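Local coordinates for protein putative enoyl-CoA hydratase (Streptomyces coelicolor A3, PDB 3G64) that probably acts on coenzyme A thioesters as an enoyl-CoA hydratase or a related enzyme of the crotonase family, at residues R63-G77 with F114-G128. Sequence-based numbering, arbitrary orientation.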
loop_
_atom_site.group_PDB
_atom_site.type_symbol
_atom_site.label_atom_id
_atom_site.label_comp_id
_atom_site.label_asym_id
_atom_site.label_seq_id
_atom_site.Cartn_x
_atom_site.Cartn_y
_atom_site.Cartn_z
ATOM N N ARG A 63 -11.419 15.068 21.814
ATOM C CA ARG A 63 -10.102 15.115 21.209
ATOM C C ARG A 63 -9.565 13.718 20.978
ATOM O O ARG A 63 -8.499 13.563 20.409
ATOM C CB ARG A 63 -9.126 15.938 22.087
ATOM C CG ARG A 63 -9.580 17.380 22.327
ATOM C CD ARG A 63 -8.541 18.282 23.042
ATOM N NE ARG A 63 -8.083 17.803 24.352
ATOM C CZ ARG A 63 -8.754 17.917 25.502
ATOM N NH1 ARG A 63 -9.952 18.483 25.543
ATOM N NH2 ARG A 63 -8.221 17.446 26.624
ATOM N N ALA A 64 -10.308 12.703 21.416
ATOM C CA ALA A 64 -9.946 11.304 21.164
ATOM C C ALA A 64 -11.132 10.424 21.492
ATOM O O ALA A 64 -11.953 10.747 22.362
ATOM C CB ALA A 64 -8.744 10.867 22.013
ATOM N N LEU A 65 -11.215 9.288 20.816
ATOM C CA LEU A 65 -12.286 8.349 21.097
ATOM C C LEU A 65 -11.742 6.927 21.157
ATOM O O LEU A 65 -10.983 6.477 20.273
ATOM C CB LEU A 65 -13.415 8.498 20.052
ATOM C CG LEU A 65 -14.643 7.584 20.233
ATOM C CD1 LEU A 65 -15.883 8.223 19.615
ATOM C CD2 LEU A 65 -14.400 6.213 19.640
ATOM N N VAL A 66 -12.118 6.232 22.219
ATOM C CA VAL A 66 -11.805 4.819 22.394
ATOM C C VAL A 66 -13.047 4.003 22.097
ATOM O O VAL A 66 -14.144 4.290 22.607
ATOM C CB VAL A 66 -11.343 4.510 23.829
ATOM C CG1 VAL A 66 -11.105 3.002 24.008
ATOM C CG2 VAL A 66 -10.082 5.312 24.178
ATOM N N LEU A 67 -12.883 2.997 21.248
ATOM C CA LEU A 67 -13.954 2.060 20.954
ATOM C C LEU A 67 -13.609 0.737 21.662
ATOM O O LEU A 67 -12.565 0.150 21.429
ATOM C CB LEU A 67 -14.072 1.874 19.429
ATOM C CG LEU A 67 -15.129 0.919 18.830
ATOM C CD1 LEU A 67 -16.521 1.241 19.343
ATOM C CD2 LEU A 67 -15.124 0.953 17.264
ATOM N N ALA A 68 -14.488 0.278 22.533
ATOM C CA ALA A 68 -14.204 -0.893 23.365
ATOM C C ALA A 68 -15.380 -1.869 23.397
ATOM O O ALA A 68 -16.489 -1.520 22.997
ATOM C CB ALA A 68 -13.847 -0.458 24.755
ATOM N N GLY A 69 -15.115 -3.085 23.873
ATOM C CA GLY A 69 -16.132 -4.110 24.075
ATOM C C GLY A 69 -15.894 -4.849 25.397
ATOM O O GLY A 69 -14.759 -5.190 25.717
ATOM N N GLU A 70 -16.945 -5.092 26.173
ATOM C CA GLU A 70 -16.772 -5.869 27.413
ATOM C C GLU A 70 -17.056 -7.352 27.204
ATOM O O GLU A 70 -17.613 -7.743 26.169
ATOM C CB GLU A 70 -17.614 -5.300 28.551
ATOM C CG GLU A 70 -16.960 -4.092 29.188
ATOM C CD GLU A 70 -17.880 -3.326 30.126
ATOM O OE1 GLU A 70 -19.059 -3.723 30.281
ATOM O OE2 GLU A 70 -17.409 -2.315 30.698
ATOM N N GLY A 71 -16.658 -8.175 28.174
ATOM C CA GLY A 71 -16.873 -9.606 28.093
ATOM C C GLY A 71 -15.689 -10.355 27.518
ATOM O O GLY A 71 -14.557 -9.924 27.643
ATOM N N ARG A 72 -15.966 -11.480 26.872
ATOM C CA ARG A 72 -14.925 -12.376 26.369
ATOM C C ARG A 72 -14.232 -11.889 25.084
ATOM O O ARG A 72 -13.239 -12.475 24.652
ATOM C CB ARG A 72 -15.513 -13.774 26.104
ATOM C CG ARG A 72 -16.167 -14.441 27.331
ATOM C CD ARG A 72 -16.873 -15.762 26.960
ATOM N NE ARG A 72 -17.944 -15.593 25.972
ATOM C CZ ARG A 72 -19.232 -15.414 26.268
ATOM N NH1 ARG A 72 -19.640 -15.380 27.531
ATOM N NH2 ARG A 72 -20.121 -15.267 25.297
ATOM N N GLY A 73 -14.766 -10.855 24.446
ATOM C CA GLY A 73 -14.135 -10.346 23.245
ATOM C C GLY A 73 -14.642 -8.995 22.771
ATOM O O GLY A 73 -15.622 -8.441 23.270
ATOM N N PHE A 74 -13.956 -8.466 21.769
ATOM C CA PHE A 74 -14.250 -7.133 21.293
ATOM C C PHE A 74 -15.617 -7.069 20.599
ATOM O O PHE A 74 -16.513 -6.361 21.063
ATOM C CB PHE A 74 -13.134 -6.650 20.366
ATOM C CG PHE A 74 -13.400 -5.307 19.760
ATOM C CD1 PHE A 74 -13.329 -4.157 20.534
ATOM C CD2 PHE A 74 -13.711 -5.190 18.408
ATOM C CE1 PHE A 74 -13.548 -2.904 19.964
ATOM C CE2 PHE A 74 -13.941 -3.943 17.830
ATOM C CZ PHE A 74 -13.860 -2.804 18.604
ATOM N N CYS A 75 -15.780 -7.811 19.502
ATOM C CA CYS A 75 -17.041 -7.763 18.740
ATOM C C CYS A 75 -17.051 -8.896 17.723
ATOM O O CYS A 75 -16.138 -8.992 16.895
ATOM C CB CYS A 75 -17.154 -6.425 17.980
ATOM S SG CYS A 75 -18.765 -6.228 17.061
ATOM N N SER A 76 -18.072 -9.740 17.775
ATOM C CA SER A 76 -18.213 -10.858 16.842
ATOM C C SER A 76 -18.864 -10.478 15.507
ATOM O O SER A 76 -19.032 -11.323 14.638
ATOM C CB SER A 76 -19.047 -11.964 17.492
ATOM O OG SER A 76 -20.356 -11.460 17.773
ATOM N N GLY A 77 -19.232 -9.216 15.345
ATOM C CA GLY A 77 -19.862 -8.779 14.112
ATOM C C GLY A 77 -21.358 -8.626 14.213
ATOM O O GLY A 77 -21.919 -8.495 15.310
ATOM N N PHE A 114 -10.902 13.597 15.065
ATOM C CA PHE A 114 -10.169 13.172 16.262
ATOM C C PHE A 114 -9.783 11.741 16.028
ATOM O O PHE A 114 -10.470 11.024 15.301
ATOM C CB PHE A 114 -11.003 13.277 17.552
ATOM C CG PHE A 114 -12.431 12.802 17.413
ATOM C CD1 PHE A 114 -12.745 11.451 17.508
ATOM C CD2 PHE A 114 -13.461 13.718 17.192
ATOM C CE1 PHE A 114 -14.069 11.013 17.370
ATOM C CE2 PHE A 114 -14.776 13.306 17.054
ATOM C CZ PHE A 114 -15.088 11.937 17.141
ATOM N N PRO A 115 -8.676 11.319 16.643
ATOM C CA PRO A 115 -8.199 9.940 16.548
ATOM C C PRO A 115 -9.159 8.966 17.233
ATOM O O PRO A 115 -9.730 9.246 18.303
ATOM C CB PRO A 115 -6.852 9.945 17.322
ATOM C CG PRO A 115 -6.710 11.302 17.914
ATOM C CD PRO A 115 -7.843 12.180 17.504
ATOM N N VAL A 116 -9.317 7.814 16.602
ATOM C CA VAL A 116 -10.142 6.755 17.145
ATOM C C VAL A 116 -9.227 5.588 17.468
ATOM O O VAL A 116 -8.373 5.218 16.649
ATOM C CB VAL A 116 -11.227 6.348 16.114
ATOM C CG1 VAL A 116 -11.973 5.084 16.572
ATOM C CG2 VAL A 116 -12.185 7.524 15.893
ATOM N N ILE A 117 -9.387 5.028 18.666
ATOM C CA ILE A 117 -8.537 3.944 19.135
ATOM C C ILE A 117 -9.407 2.716 19.454
ATOM O O ILE A 117 -10.361 2.809 20.228
ATOM C CB ILE A 117 -7.800 4.399 20.425
ATOM C CG1 ILE A 117 -6.966 5.648 20.118
ATOM C CG2 ILE A 117 -6.992 3.244 21.057
ATOM C CD1 ILE A 117 -6.914 6.613 21.261
ATOM N N ALA A 118 -9.101 1.575 18.845
ATOM C CA ALA A 118 -9.826 0.337 19.171
ATOM C C ALA A 118 -9.066 -0.468 20.215
ATOM O O ALA A 118 -7.875 -0.784 20.032
ATOM C CB ALA A 118 -10.073 -0.505 17.910
ATOM N N ALA A 119 -9.742 -0.765 21.323
ATOM C CA ALA A 119 -9.139 -1.516 22.426
ATOM C C ALA A 119 -9.505 -2.977 22.210
ATOM O O ALA A 119 -10.649 -3.374 22.467
ATOM C CB ALA A 119 -9.705 -1.014 23.782
ATOM N N LEU A 120 -8.563 -3.776 21.717
ATOM C CA LEU A 120 -8.899 -5.117 21.219
ATOM C C LEU A 120 -8.457 -6.257 22.132
ATOM O O LEU A 120 -7.375 -6.212 22.720
ATOM C CB LEU A 120 -8.269 -5.352 19.842
ATOM C CG LEU A 120 -8.586 -4.348 18.714
ATOM C CD1 LEU A 120 -7.800 -4.749 17.490
ATOM C CD2 LEU A 120 -10.073 -4.383 18.423
ATOM N N HIS A 121 -9.279 -7.302 22.170
ATOM C CA HIS A 121 -8.995 -8.530 22.925
ATOM C C HIS A 121 -10.007 -9.559 22.418
ATOM O O HIS A 121 -11.080 -9.176 21.917
ATOM C CB HIS A 121 -9.184 -8.301 24.426
ATOM C CG HIS A 121 -10.554 -7.808 24.786
ATOM N ND1 HIS A 121 -11.549 -8.641 25.256
ATOM C CD2 HIS A 121 -11.103 -6.571 24.708
ATOM C CE1 HIS A 121 -12.647 -7.938 25.459
ATOM N NE2 HIS A 121 -12.407 -6.679 25.128
ATOM N N GLY A 122 -9.657 -10.841 22.522
ATOM C CA GLY A 122 -10.484 -11.920 22.017
ATOM C C GLY A 122 -10.942 -11.643 20.581
ATOM O O GLY A 122 -10.211 -11.025 19.804
ATOM N N VAL A 123 -12.152 -12.087 20.236
ATOM C CA VAL A 123 -12.603 -12.051 18.844
ATOM C C VAL A 123 -12.971 -10.644 18.362
ATOM O O VAL A 123 -13.673 -9.890 19.056
ATOM C CB VAL A 123 -13.771 -13.037 18.583
ATOM C CG1 VAL A 123 -14.871 -12.810 19.559
ATOM C CG2 VAL A 123 -14.338 -12.854 17.185
ATOM N N ALA A 124 -12.464 -10.303 17.177
ATOM C CA ALA A 124 -12.970 -9.178 16.392
ATOM C C ALA A 124 -13.243 -9.716 14.995
ATOM O O ALA A 124 -12.325 -9.881 14.182
ATOM C CB ALA A 124 -11.928 -8.039 16.347
ATOM N N ALA A 125 -14.507 -10.011 14.728
ATOM C CA ALA A 125 -14.889 -10.754 13.550
ATOM C C ALA A 125 -15.895 -9.949 12.745
ATOM O O ALA A 125 -16.708 -9.194 13.308
ATOM C CB ALA A 125 -15.511 -12.111 13.966
ATOM N N GLY A 126 -15.860 -10.119 11.431
ATOM C CA GLY A 126 -16.885 -9.518 10.601
ATOM C C GLY A 126 -16.862 -8.016 10.766
ATOM O O GLY A 126 -15.799 -7.424 10.701
ATOM N N ALA A 127 -18.019 -7.393 11.001
ATOM C CA ALA A 127 -18.051 -5.933 11.213
ATOM C C ALA A 127 -17.122 -5.504 12.336
ATOM O O ALA A 127 -16.551 -4.411 12.289
ATOM C CB ALA A 127 -19.488 -5.444 11.487
ATOM N N GLY A 128 -16.933 -6.372 13.335
ATOM C CA GLY A 128 -16.020 -6.060 14.435
ATOM C C GLY A 128 -14.580 -5.857 13.971
ATOM O O GLY A 128 -13.873 -4.943 14.407
HETATM O O HOH W 1 -12.234 -3.483 24.802
HETATM O O HOH W 2 -13.515 -13.778 22.180
HETATM O O HOH W 3 -11.117 -10.807 26.402
#
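Leu65 and Leu67 pair in parallel with Val116 and Ala118, joining neighbouring strands 64-69 and 116-120 of the crotonase-fold sheet; the chain between them is mostly helix, as in a beta-alpha-beta crossover. Ile117 is held through both its backbone N and its O: N gives to Leu65 O at 2.7 Å, and O receives Leu67 N in a nearly straight bond (171°). Beyond Ala119 the strands part, and His121 bridges the gap. With CG wedged between backbone N and carbonyl carbon (chi1 57°), its ring swings back so that NE2 donates to Gly69 O at 2.8 Å, an acceptor lying in the ring plane, while ND1 meets a water that also bonds weakly to Arg72 O. The backbones rejoin where Cys75 N reaches Val123 O and Ala125 N reaches Cys75 O. This pairing sets the loop after strand 64-69 beside the start of helix 127-134, the two regions whose amides form the oxyanion hole in crotonase relatives. Leu120 CD2 sits over the centre of one Phe74 face, 3.6 Å from the centroid, and Gly128 O meets the ring edge, 3.6 Å from CE2. Farther out, helix 43-58 covers Leu65 and Phe114, helix 205-217 covers Val66 and Ile117, and Asn39 ND2 bonds Phe74 O.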